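Local coordinates for protein C2 toxin component I (Clostridium botulinum, PDB 2J3X) that serves as the enzymatic ADP-ribosyltransferase component of the binary C2 toxin, probably transferring ADP-ribose from NAD to actin in intoxicated cells, at residues Q134-N138 with Q139-K143; R167-T170 with T171-Y174; I333-W336 with T337-I341. The protein carries 2 engineered substitutions. All coordinates share one frame; numbering follows the deposited sequence. Where two conformers were deposited one is given.

How the contacts relate
From the N terminus, the three contacts follow in series, neither nested nor crossing, and each closes a tight type II turn rather than a long loop. Contact 1 turns helix 126-136 into strand 141-143, an outermost strand of the eight-stranded sheet. Contact 2 turns the chain as it leaves strand 162-168 for strand 175-178 in that same sheet; it lies about 21 Å from contact 1, centre to centre. Contact 3, in the second ADP-ribosyltransferase-like half, joins helix 326-336 to strand 340-341 at an edge of the five-stranded sheet. Although distant in sequence, contacts 1 and 3 approach to about 5 Å between nearest atoms, where the two halves of the protein meet.

Contact 1 of 3, residues Q134-N138 with Q139-K143; sequences QQIIN and QEYTK
Ile-136 and Tyr-141 meet by van der Waals packing, their side chains crossing at about a right angle. The phenol end does most of the touching: Tyr-141 OH lies 3.4 Å from Ile-136 CA and 3.5 Å from the CG2 branch, while ring atom CE2 is 4.0 Å from Ile-136 CB. CG1 of Ile-136 stands between its own backbone N and carbonyl carbon (chi1 78°), which leaves CG2 as the branch at the hydroxyl; the CG1 arm leads away from the ring. Ile-136 O lies at the ring edge.

The backbone bond belongs to a type II turn from Ile-136 to Gln-139, in which Gln-139 N donates to Ile-136 O over 3.0 Å, with the donor well above the carbonyl plane. Asn-138 takes the positive-phi position of this turn.

Side-chain polar bonds gather on Gln-139. Its chain bends at chi2 (57°) and folds the amide back to the following peptide, where Gln-139 OE1 accepts from Glu-140 N at 2.9 Å, in the carbonyl plane on a lone pair. Gln-139 NE2 faces the other way and donates to a water, which in turn donates to Gln-135 O at 2.8 Å. The water thus links the last helical turn to the residue that closes the bend. Arg-368 also donates to Gln-139 OE1, and NE2 also donates to Glu-424, so both amide atoms of this buried side chain are satisfied and its flip is well defined.

The turn carries the chain from the end of helix 126-136 into strand 141-143, which pairs antiparallel with strand 191-203. Ile-136 reaches Pro-195 and Ile-211 on the sheet, while Gln-139 and Tyr-141 touch strand 397-411 of the second half.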
loop_
_atom_site.group_PDB
_atom_site.type_symbol
_atom_site.label_atom_id
_atom_site.label_comp_id
_atom_site.label_asym_id
_atom_site.label_seq_id
_atom_site.Cartn_x
_atom_site.Cartn_y
_atom_site.Cartn_z
ATOM N N GLN A 134 -7.705 17.804 7.872
ATOM C CA GLN A 134 -6.313 17.944 8.287
ATOM C C GLN A 134 -5.557 16.610 8.181
ATOM O O GLN A 134 -4.378 16.567 7.793
ATOM C CB GLN A 134 -6.225 18.563 9.691
ATOM C CG GLN A 134 -6.571 20.060 9.687
ATOM C CD GLN A 134 -5.818 20.809 8.556
ATOM O OE1 GLN A 134 -4.583 20.863 8.544
ATOM N NE2 GLN A 134 -6.564 21.321 7.580
ATOM N N GLN A 135 -6.234 15.499 8.456
ATOM C CA GLN A 135 -5.508 14.221 8.415
ATOM C C GLN A 135 -5.332 13.676 6.987
ATOM O O GLN A 135 -4.259 13.122 6.646
ATOM C CB GLN A 135 -6.292 13.236 9.244
ATOM C CG GLN A 135 -5.764 11.838 9.200
ATOM C CD GLN A 135 -6.438 10.953 10.246
ATOM O OE1 GLN A 135 -6.652 11.384 11.381
ATOM N NE2 GLN A 135 -6.719 9.725 9.874
ATOM N N ILE A 136 -6.367 13.809 6.141
ATOM C CA ILE A 136 -6.313 13.077 4.883
ATOM C C ILE A 136 -5.933 13.874 3.613
ATOM O O ILE A 136 -5.558 13.270 2.604
ATOM C CB ILE A 136 -7.622 12.276 4.598
ATOM C CG1 ILE A 136 -8.745 13.186 4.090
ATOM C CG2 ILE A 136 -8.133 11.455 5.832
ATOM C CD1 ILE A 136 -9.960 12.476 3.565
ATOM N N ILE A 137 -6.088 15.186 3.609
ATOM C CA ILE A 137 -5.899 15.942 2.333
ATOM C C ILE A 137 -4.430 15.879 1.963
ATOM O O ILE A 137 -3.564 16.064 2.812
ATOM C CB ILE A 137 -6.348 17.429 2.502
ATOM C CG1 ILE A 137 -7.880 17.476 2.704
ATOM C CG2 ILE A 137 -5.913 18.291 1.319
ATOM C CD1 ILE A 137 -8.572 16.851 1.650
ATOM N N ASN A 138 -4.168 15.548 0.704
ATOM C CA ASN A 138 -2.831 15.360 0.173
ATOM C C ASN A 138 -2.035 14.176 0.789
ATOM O O ASN A 138 -0.810 14.083 0.633
ATOM C CB ASN A 138 -2.022 16.628 0.315
ATOM C CG ASN A 138 -1.112 16.831 -0.845
ATOM O OD1 ASN A 138 -1.205 16.108 -1.841
ATOM N ND2 ASN A 138 -0.197 17.788 -0.739
ATOM N N GLN A 139 -2.716 13.307 1.531
ATOM C CA GLN A 139 -2.122 12.033 1.899
ATOM C C GLN A 139 -2.443 11.043 0.794
ATOM O O GLN A 139 -3.373 11.269 0.005
ATOM C CB GLN A 139 -2.713 11.526 3.238
ATOM C CG GLN A 139 -2.060 10.200 3.713
ATOM C CD GLN A 139 -0.567 10.330 3.854
ATOM O OE1 GLN A 139 0.188 10.050 2.917
ATOM N NE2 GLN A 139 -0.126 10.821 5.017
ATOM N N GLU A 140 -1.674 9.963 0.681
ATOM C CA GLU A 140 -1.884 9.036 -0.449
ATOM C C GLU A 140 -2.155 7.641 0.063
ATOM O O GLU A 140 -1.343 7.064 0.834
ATOM C CB GLU A 140 -0.649 9.049 -1.339
ATOM C CG GLU A 140 -0.804 8.205 -2.612
ATOM C CD GLU A 140 0.319 8.473 -3.597
ATOM O OE1 GLU A 140 1.467 8.748 -3.157
ATOM O OE2 GLU A 140 0.061 8.400 -4.815
ATOM N N TYR A 141 -3.300 7.094 -0.332
ATOM C CA TYR A 141 -3.794 5.820 0.234
ATOM C C TYR A 141 -3.932 4.776 -0.849
ATOM O O TYR A 141 -4.783 4.889 -1.733
ATOM C CB TYR A 141 -5.171 6.050 0.848
ATOM C CG TYR A 141 -5.131 7.047 1.981
ATOM C CD1 TYR A 141 -4.719 6.674 3.267
ATOM C CD2 TYR A 141 -5.541 8.394 1.759
ATOM C CE1 TYR A 141 -4.702 7.621 4.314
ATOM C CE2 TYR A 141 -5.529 9.327 2.778
ATOM C CZ TYR A 141 -5.123 8.934 4.067
ATOM O OH TYR A 141 -5.117 9.868 5.091
ATOM N N THR A 142 -3.110 3.727 -0.795
ATOM C CA THR A 142 -3.114 2.752 -1.866
ATOM C C THR A 142 -4.183 1.677 -1.691
ATOM O O THR A 142 -4.350 1.083 -0.592
ATOM C CB THR A 142 -1.704 2.070 -1.905
ATOM O OG1 THR A 142 -0.721 3.110 -1.937
ATOM C CG2 THR A 142 -1.557 1.101 -3.113
ATOM N N LYS A 143 -4.890 1.372 -2.792
ATOM C CA LYS A 143 -5.777 0.238 -2.853
ATOM C C LYS A 143 -4.976 -0.934 -3.431
ATOM O O LYS A 143 -4.688 -0.987 -4.610
ATOM C CB LYS A 143 -6.985 0.569 -3.757
ATOM C CG LYS A 143 -8.062 -0.559 -3.703
ATOM C CD LYS A 143 -8.991 -0.402 -2.485
ATOM C CE LYS A 143 -10.070 -1.484 -2.494
ATOM N NZ LYS A 143 -10.854 -1.240 -1.238
HETATM O O HOH W 1 -2.306 11.253 7.156
#

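Contact 2 of 3, residues R167-T170 with T171-Y174; sequences RVPT and TFDY
Phe-172 holds its CG beside the backbone N and anti to the carbonyl carbon (chi1 -87°), and this folds the ring back over Pro-169, three residues earlier. Val-168 meets it with one methyl: with CG1 anti to the backbone N (chi1 -178°), that branch faces the root of the Phe-172 ring.

Pro-169 turns its CB-CG-CD rim to one face of the ring. Its CD is 3.7 Å from the centroid of the Phe-172 ring and only 14° from the ring normal, a centred CH-pi contact; CB and CG lie over the same face, nearer its rim, with Pro-169 CB 3.7 Å from Phe-172 CE1. Val-168 CG1 comes in obliquely, 3.7 Å from Phe-172 CD2. The proline thus covers the ring while the valine packs against its root.

The backbone here is a type II turn from Pro-169 to Phe-172, closed by a rather long bond of 3.3 Å from Phe-172 N to Pro-169 O. Thr-171 fills the third, positive-phi position, a place more often given to glycine or asparagine. Its hydroxyl turns back on the preceding peptide: Thr-171 OG1 donates to Thr-170 O over 2.7 Å, in the carbonyl plane on a lone pair, which fixes the rotation of the side chain.

The turn leaves strand 162-168 and leads toward strand 175-178. Asp-97 receives the Thr-170 amide and pairs with Arg-167, Leu-94 bonds to the backbone of Thr-171 and Phe-172, and the Phe-172 ring lies nearly parallel to that of Phe-191; Leu-215 on strand 206-216 touches both Val-168 and Phe-172.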
loop_
_atom_site.group_PDB
_atom_site.type_symbol
_atom_site.label_atom_id
_atom_site.label_comp_id
_atom_site.label_asym_id
_atom_site.label_seq_id
_atom_site.Cartn_x
_atom_site.Cartn_y
_atom_site.Cartn_z
ATOM N N ARG A 167 -12.127 10.759 -10.795
ATOM C CA ARG A 167 -12.210 10.671 -12.267
ATOM C C ARG A 167 -11.095 9.744 -12.750
ATOM O O ARG A 167 -9.908 9.982 -12.461
ATOM C CB ARG A 167 -12.017 12.087 -12.802
ATOM C CG ARG A 167 -11.934 12.239 -14.328
ATOM C CD ARG A 167 -11.986 13.724 -14.628
ATOM N NE ARG A 167 -12.322 13.951 -16.033
ATOM C CZ ARG A 167 -13.316 14.706 -16.509
ATOM N NH1 ARG A 167 -14.151 15.389 -15.709
ATOM N NH2 ARG A 167 -13.466 14.778 -17.821
ATOM N N VAL A 168 -11.447 8.702 -13.495
ATOM C CA VAL A 168 -10.469 7.816 -14.068
ATOM C C VAL A 168 -10.161 8.321 -15.484
ATOM O O VAL A 168 -11.087 8.503 -16.286
ATOM C CB VAL A 168 -11.034 6.394 -14.200
ATOM C CG1 VAL A 168 -9.953 5.437 -14.761
ATOM C CG2 VAL A 168 -11.613 5.937 -12.845
ATOM N N PRO A 169 -8.865 8.531 -15.788
ATOM C CA PRO A 169 -8.469 9.007 -17.126
ATOM C C PRO A 169 -8.744 8.075 -18.286
ATOM O O PRO A 169 -8.623 6.856 -18.159
ATOM C CB PRO A 169 -6.956 9.276 -16.958
ATOM C CG PRO A 169 -6.807 9.522 -15.467
ATOM C CD PRO A 169 -7.708 8.461 -14.885
ATOM N N THR A 170 -9.053 8.651 -19.463
ATOM C CA THR A 170 -9.163 7.870 -20.686
ATOM C C THR A 170 -7.842 7.127 -20.866
ATOM O O THR A 170 -6.796 7.592 -20.386
ATOM C CB THR A 170 -9.397 8.756 -21.950
ATOM O OG1 THR A 170 -8.282 9.617 -22.057
ATOM C CG2 THR A 170 -10.452 9.682 -21.708
ATOM N N THR A 171 -7.954 5.977 -21.532
ATOM C CA THR A 171 -6.909 4.994 -21.855
ATOM C C THR A 171 -6.632 4.004 -20.715
ATOM O O THR A 171 -5.956 2.996 -20.947
ATOM C CB THR A 171 -5.542 5.583 -22.364
ATOM O OG1 THR A 171 -4.792 6.057 -21.260
ATOM C CG2 THR A 171 -5.715 6.717 -23.398
ATOM N N PHE A 172 -7.118 4.279 -19.496
ATOM C CA PHE A 172 -6.880 3.317 -18.399
ATOM C C PHE A 172 -7.608 2.005 -18.632
ATOM O O PHE A 172 -8.681 1.984 -19.185
ATOM C CB PHE A 172 -7.355 3.903 -17.084
ATOM C CG PHE A 172 -6.356 4.736 -16.385
ATOM C CD1 PHE A 172 -5.501 5.587 -17.098
ATOM C CD2 PHE A 172 -6.328 4.750 -14.997
ATOM C CE1 PHE A 172 -4.609 6.427 -16.419
ATOM C CE2 PHE A 172 -5.447 5.602 -14.325
ATOM C CZ PHE A 172 -4.594 6.413 -15.042
ATOM N N ASP A 173 -7.001 0.881 -18.219
ATOM C CA ASP A 173 -7.599 -0.440 -18.384
ATOM C C ASP A 173 -8.802 -0.525 -17.497
ATOM O O ASP A 173 -8.825 0.059 -16.394
ATOM C CB ASP A 173 -6.632 -1.540 -17.906
ATOM C CG ASP A 173 -5.325 -1.556 -18.676
ATOM O OD1 ASP A 173 -5.269 -1.134 -19.845
ATOM O OD2 ASP A 173 -4.309 -1.969 -18.085
ATOM N N TYR A 174 -9.810 -1.262 -17.947
ATOM C CA TYR A 174 -11.033 -1.429 -17.178
ATOM C C TYR A 174 -11.853 -2.607 -17.592
ATOM O O TYR A 174 -11.797 -3.049 -18.747
ATOM C CB TYR A 174 -11.933 -0.177 -17.200
ATOM C CG TYR A 174 -12.746 -0.053 -18.487
ATOM C CD1 TYR A 174 -12.110 0.284 -19.676
ATOM C CD2 TYR A 174 -14.148 -0.230 -18.487
ATOM C CE1 TYR A 174 -12.841 0.408 -20.894
ATOM C CE2 TYR A 174 -14.910 -0.101 -19.684
ATOM C CZ TYR A 174 -14.235 0.210 -20.870
ATOM O OH TYR A 174 -14.945 0.374 -22.038
#

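Contact 3 of 3, residues I333-W336 with T337-I341; sequences IDKW and TGKEI. With SO4 (sulfate ion), chain R.
A helix C terminus running straight into a type II turn, Trp-336 to Lys-339, joins these residues: Lys-339 folds back over Trp-336, and the amide and hydroxyl of Thr-337 both bond to Ile-333 O, a carbonyl of the last helical turn. Thr-337 OG1 at 2.6 Å and Thr-337 N at 3.0 Å reach Ile-333 O from opposite faces of the carbonyl plane. The turn itself closes through Lys-339 N to Trp-336 O at 3.1 Å, and Gly-338 adopts the positive phi of 98° that suits a residue without a side chain.

With CG beside the backbone N (chi1 -70°) and chi2 extended, Lys-339 brings CD over one face of the indole. This CD sits 3.8 Å from the centroid of the Trp-336 six-membered ring, offset toward the rim, a CH-pi contact. Bends at chi3 and chi4 then carry the chain across the ring, where Lys-339 CE lies 3.5 Å from Trp-336 CZ3, and turn NZ to the sulfate. The ammonium lies farther out, so any cation-pi attraction is weak at most. Instead Lys-339 NZ donates to sulfate O3 at 2.9 Å, and Glu-340 N points almost straight (172°) at sulfate O1. The anion, probably from the crystallisation liquor, would offset the lysine charge. Ile-341 CD1 meets the indole obliquely, 3.8 Å from Trp-336 CZ3.

The turn takes helix 326-336 into strand 340-341, an outer strand that pairs antiparallel with strand 397-411, on which Ile-403 touches Ile-333, Trp-336 and Thr-337. Phe-332 stacks on the indole, Phe-306 meets it edge-to-face, and Asn-112 of the first half touches Ile-333 and Thr-337.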
loop_
_atom_site.group_PDB
_atom_site.type_symbol
_atom_site.label_atom_id
_atom_site.label_comp_id
_atom_site.label_asym_id
_atom_site.label_seq_id
_atom_site.Cartn_x
_atom_site.Cartn_y
_atom_site.Cartn_z
ATOM N N ILE A 333 -4.244 -1.455 15.343
ATOM C CA ILE A 333 -4.488 -0.399 14.344
ATOM C C ILE A 333 -4.878 0.883 15.065
ATOM O O ILE A 333 -4.340 1.974 14.750
ATOM C CB ILE A 333 -5.557 -0.844 13.349
ATOM C CG1 ILE A 333 -4.993 -1.990 12.493
ATOM C CG2 ILE A 333 -6.059 0.364 12.464
ATOM C CD1 ILE A 333 -6.058 -2.883 11.789
ATOM N N ASP A 334 -5.751 0.763 16.070
ATOM C CA ASP A 334 -6.235 1.976 16.769
ATOM C C ASP A 334 -5.117 2.670 17.543
ATOM O O ASP A 334 -5.006 3.920 17.575
ATOM C CB ASP A 334 -7.407 1.639 17.682
ATOM C CG ASP A 334 -8.691 1.386 16.899
ATOM O OD1 ASP A 334 -8.681 1.423 15.643
ATOM O OD2 ASP A 334 -9.699 1.131 17.556
ATOM N N LYS A 335 -4.270 1.861 18.172
ATOM C CA LYS A 335 -3.159 2.424 18.927
ATOM C C LYS A 335 -2.094 3.060 18.042
ATOM O O LYS A 335 -1.576 4.158 18.333
ATOM C CB LYS A 335 -2.512 1.350 19.813
ATOM C CG LYS A 335 -1.286 1.876 20.530
ATOM C CD LYS A 335 -0.751 0.866 21.483
ATOM C CE LYS A 335 0.544 1.416 22.049
ATOM N NZ LYS A 335 1.191 0.440 23.026
ATOM N N TRP A 336 -1.740 2.380 16.959
ATOM C CA TRP A 336 -0.485 2.747 16.253
ATOM C C TRP A 336 -0.688 3.660 15.077
ATOM O O TRP A 336 0.263 4.279 14.603
ATOM C CB TRP A 336 0.311 1.489 15.837
ATOM C CG TRP A 336 0.985 0.874 17.077
ATOM C CD1 TRP A 336 0.487 -0.107 17.901
ATOM C CD2 TRP A 336 2.214 1.293 17.645
ATOM N NE1 TRP A 336 1.359 -0.315 18.967
ATOM C CE2 TRP A 336 2.439 0.503 18.807
ATOM C CE3 TRP A 336 3.185 2.227 17.259
ATOM C CZ2 TRP A 336 3.562 0.664 19.590
ATOM C CZ3 TRP A 336 4.317 2.375 18.035
ATOM C CH2 TRP A 336 4.475 1.613 19.213
ATOM N N THR A 337 -1.925 3.744 14.595
ATOM C CA THR A 337 -2.165 4.708 13.523
ATOM C C THR A 337 -1.835 6.077 14.108
ATOM O O THR A 337 -2.387 6.478 15.155
ATOM C CB THR A 337 -3.632 4.646 13.042
ATOM O OG1 THR A 337 -3.908 3.337 12.545
ATOM C CG2 THR A 337 -3.842 5.646 11.859
ATOM N N GLY A 338 -0.951 6.828 13.445
ATOM C CA GLY A 338 -0.676 8.178 13.910
ATOM C C GLY A 338 0.576 8.304 14.766
ATOM O O GLY A 338 1.034 9.426 15.037
ATOM N N LYS A 339 1.149 7.181 15.186
ATOM C CA LYS A 339 2.329 7.194 16.021
ATOM C C LYS A 339 3.597 7.281 15.194
ATOM O O LYS A 339 3.615 6.912 14.030
ATOM C CB LYS A 339 2.403 5.918 16.864
ATOM C CG LYS A 339 1.330 5.880 17.949
ATOM C CD LYS A 339 1.506 4.725 18.964
ATOM C CE LYS A 339 2.706 4.902 19.906
ATOM N NZ LYS A 339 2.541 6.109 20.808
ATOM N N GLU A 340 4.645 7.749 15.857
ATOM C CA GLU A 340 5.966 7.955 15.261
ATOM C C GLU A 340 6.879 6.777 15.587
ATOM O O GLU A 340 6.757 6.148 16.647
ATOM C CB GLU A 340 6.564 9.232 15.809
ATOM C CG GLU A 340 5.732 10.400 15.379
ATOM C CD GLU A 340 6.327 11.748 15.711
ATOM O OE1 GLU A 340 7.428 11.830 16.335
ATOM O OE2 GLU A 340 5.650 12.736 15.317
ATOM N N ILE A 341 7.787 6.470 14.672
ATOM C CA ILE A 341 8.692 5.329 14.784
ATOM C C ILE A 341 10.088 5.876 14.569
ATOM O O ILE A 341 10.368 6.546 13.594
ATOM C CB ILE A 341 8.386 4.215 13.719
ATOM C CG1 ILE A 341 6.963 3.679 13.899
ATOM C CG2 ILE A 341 9.394 3.059 13.789
ATOM C CD1 ILE A 341 6.764 2.926 15.243
HETATM S S SO4 R . 3.960 9.318 19.119
HETATM O O1 SO4 R . 4.355 8.114 18.402
HETATM O O2 SO4 R . 3.023 10.123 18.331
HETATM O O3 SO4 R . 3.338 8.908 20.376
HETATM O O4 SO4 R . 5.134 10.148 19.416
HETATM O O HOH W 2 -3.535 6.602 17.801
#